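Local coordinates for uncharacterized protein (Escherichia coli O157:H7, PDB 4ZV9), which is of unknown function but belongs to the dienelactone hydrolase family of alpha/beta hydrolases and is therefore probably a hydrolase, at residues A[137-141]-A[164-169]. Residues are numbered along the deposited sequence; the frame is centred on the assembly and turned at random.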
loop_
_atom_site.group_PDB
_atom_site.type_symbol
_atom_site.label_atom_id
_atom_site.label_comp_id
_atom_site.label_asym_id
_atom_site.label_seq_id
_atom_site.Cartn_x
_atom_site.Cartn_y
_atom_site.Cartn_z
ATOM N N ASN A 137 -2.911 3.499 6.946
ATOM C CA ASN A 137 -3.472 3.772 8.253
ATOM C C ASN A 137 -4.828 4.495 8.153
ATOM O O ASN A 137 -5.763 4.168 8.879
ATOM C CB ASN A 137 -2.498 4.591 9.109
ATOM C CG ASN A 137 -1.381 3.748 9.699
ATOM O OD1 ASN A 137 -1.623 2.686 10.260
ATOM N ND2 ASN A 137 -0.157 4.243 9.614
ATOM N N ALA A 138 -4.919 5.492 7.284
ATOM C CA ALA A 138 -6.159 6.226 7.102
ATOM C C ALA A 138 -7.268 5.307 6.597
ATOM O O ALA A 138 -8.434 5.425 7.005
ATOM C CB ALA A 138 -5.946 7.383 6.154
ATOM N N ALA A 139 -6.913 4.370 5.725
ATOM C CA ALA A 139 -7.888 3.389 5.238
ATOM C C ALA A 139 -8.373 2.482 6.369
ATOM O O ALA A 139 -9.569 2.138 6.426
ATOM C CB ALA A 139 -7.295 2.552 4.108
ATOM N N ALA A 140 -7.466 2.105 7.275
ATOM C CA ALA A 140 -7.851 1.290 8.421
ATOM C C ALA A 140 -8.873 2.028 9.290
ATOM O O ALA A 140 -9.778 1.418 9.837
ATOM C CB ALA A 140 -6.634 0.905 9.248
ATOM N N VAL A 141 -8.705 3.342 9.421
ATOM C CA VAL A 141 -9.644 4.164 10.158
ATOM C C VAL A 141 -10.995 4.211 9.450
ATOM O O VAL A 141 -12.040 4.048 10.071
ATOM C CB VAL A 141 -9.108 5.605 10.347
ATOM C CG1 VAL A 141 -10.208 6.562 10.807
ATOM C CG2 VAL A 141 -7.944 5.618 11.322
ATOM N N LYS A 164 -11.908 3.423 15.911
ATOM C CA LYS A 164 -12.648 3.004 14.718
ATOM C C LYS A 164 -11.982 1.865 13.932
ATOM O O LYS A 164 -12.645 1.177 13.150
ATOM C CB LYS A 164 -12.836 4.195 13.777
ATOM C CG LYS A 164 -13.710 5.323 14.302
ATOM C CD LYS A 164 -13.763 6.444 13.263
ATOM C CE LYS A 164 -14.659 7.620 13.606
ATOM N NZ LYS A 164 -14.113 8.472 14.698
ATOM N N ILE A 165 -10.678 1.670 14.131
ATOM C CA ILE A 165 -9.912 0.665 13.363
ATOM C C ILE A 165 -10.316 -0.776 13.668
ATOM O O ILE A 165 -10.416 -1.163 14.840
ATOM C CB ILE A 165 -8.388 0.816 13.605
ATOM C CG1 ILE A 165 -7.905 2.171 13.088
ATOM C CG2 ILE A 165 -7.624 -0.307 12.913
ATOM C CD1 ILE A 165 -6.478 2.519 13.463
ATOM N N GLU A 166 -10.585 -1.557 12.612
ATOM C CA GLU A 166 -10.903 -2.980 12.757
ATOM C C GLU A 166 -9.915 -3.886 12.002
ATOM O O GLU A 166 -9.715 -5.034 12.388
ATOM C CB GLU A 166 -12.335 -3.287 12.312
ATOM C CG GLU A 166 -13.420 -2.514 13.057
ATOM C CD GLU A 166 -13.378 -2.682 14.570
ATOM O OE1 GLU A 166 -13.036 -3.775 15.064
ATOM O OE2 GLU A 166 -13.681 -1.706 15.280
ATOM N N ALA A 167 -9.292 -3.369 10.945
ATOM C CA ALA A 167 -8.322 -4.142 10.190
ATOM C C ALA A 167 -7.069 -4.413 11.023
ATOM O O ALA A 167 -6.489 -3.485 11.596
ATOM C CB ALA A 167 -7.920 -3.388 8.928
ATOM N N PRO A 168 -6.639 -5.687 11.075
ATOM C CA PRO A 168 -5.369 -6.032 11.717
ATOM C C PRO A 168 -4.216 -5.298 11.046
ATOM O O PRO A 168 -4.108 -5.326 9.816
ATOM C CB PRO A 168 -5.252 -7.540 11.483
ATOM C CG PRO A 168 -6.662 -8.004 11.384
ATOM C CD PRO A 168 -7.403 -6.891 10.694
ATOM N N LEU A 169 -3.387 -4.649 11.855
ATOM C CA LEU A 169 -2.297 -3.791 11.365
ATOM C C LEU A 169 -0.927 -4.413 11.521
ATOM O O LEU A 169 -0.578 -4.888 12.611
ATOM C CB LEU A 169 -2.277 -2.491 12.164
ATOM C CG LEU A 169 -3.322 -1.438 11.841
ATOM C CD1 LEU A 169 -3.375 -0.434 12.984
ATOM C CD2 LEU A 169 -2.959 -0.763 10.537
HETATM O O HOH W 1 -10.513 -1.211 9.625
HETATM O O HOH W 2 -13.151 1.266 10.649
#
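Apolar packing flanked by two bridging waters joins the C-terminal end of helix 132-142 to residues 164-169, the loop leading into strand 169-174. Ala140 sits at the middle: its CB lies 4.0 Å from CG2 of Ile165 and also meets CD2 of Leu169, with the methyl of Ala167 more loosely against it. Ile165 reaches the helix with both branches. With chi1 at -64°, CG2 is anti to the backbone N and meets the Ala140 methyl, while CG1 runs past Val141, 3.9 Å from Val141 CG2, the two side chains crossing at a slant. One turn earlier, Asn137 OD1 touches Leu169 CD2 at 3.7 Å. Asn137 OD1 is hydrogen-bonded to Tyr187 OH and ND2 to Arg155 O, so the amide's polar partners lie outside residues 164-169. Water serves the helix-end carbonyls: one molecule donates to Ala140 O at 2.7 Å and accepts from Ala167 N. A second, 2.6 Å from Lys164 O, bridges to Val141 O. Tyr187 of helix 184-193 packs on both Ile165 and Leu169. Helix 132-142 follows strand 123-128 through the tight turn at Cys130, which probably corresponds to the nucleophile elbow of dienelactone hydrolases; the contact packs its C-terminal end against the connection into strand 169-174, as in the alpha/beta-hydrolase fold.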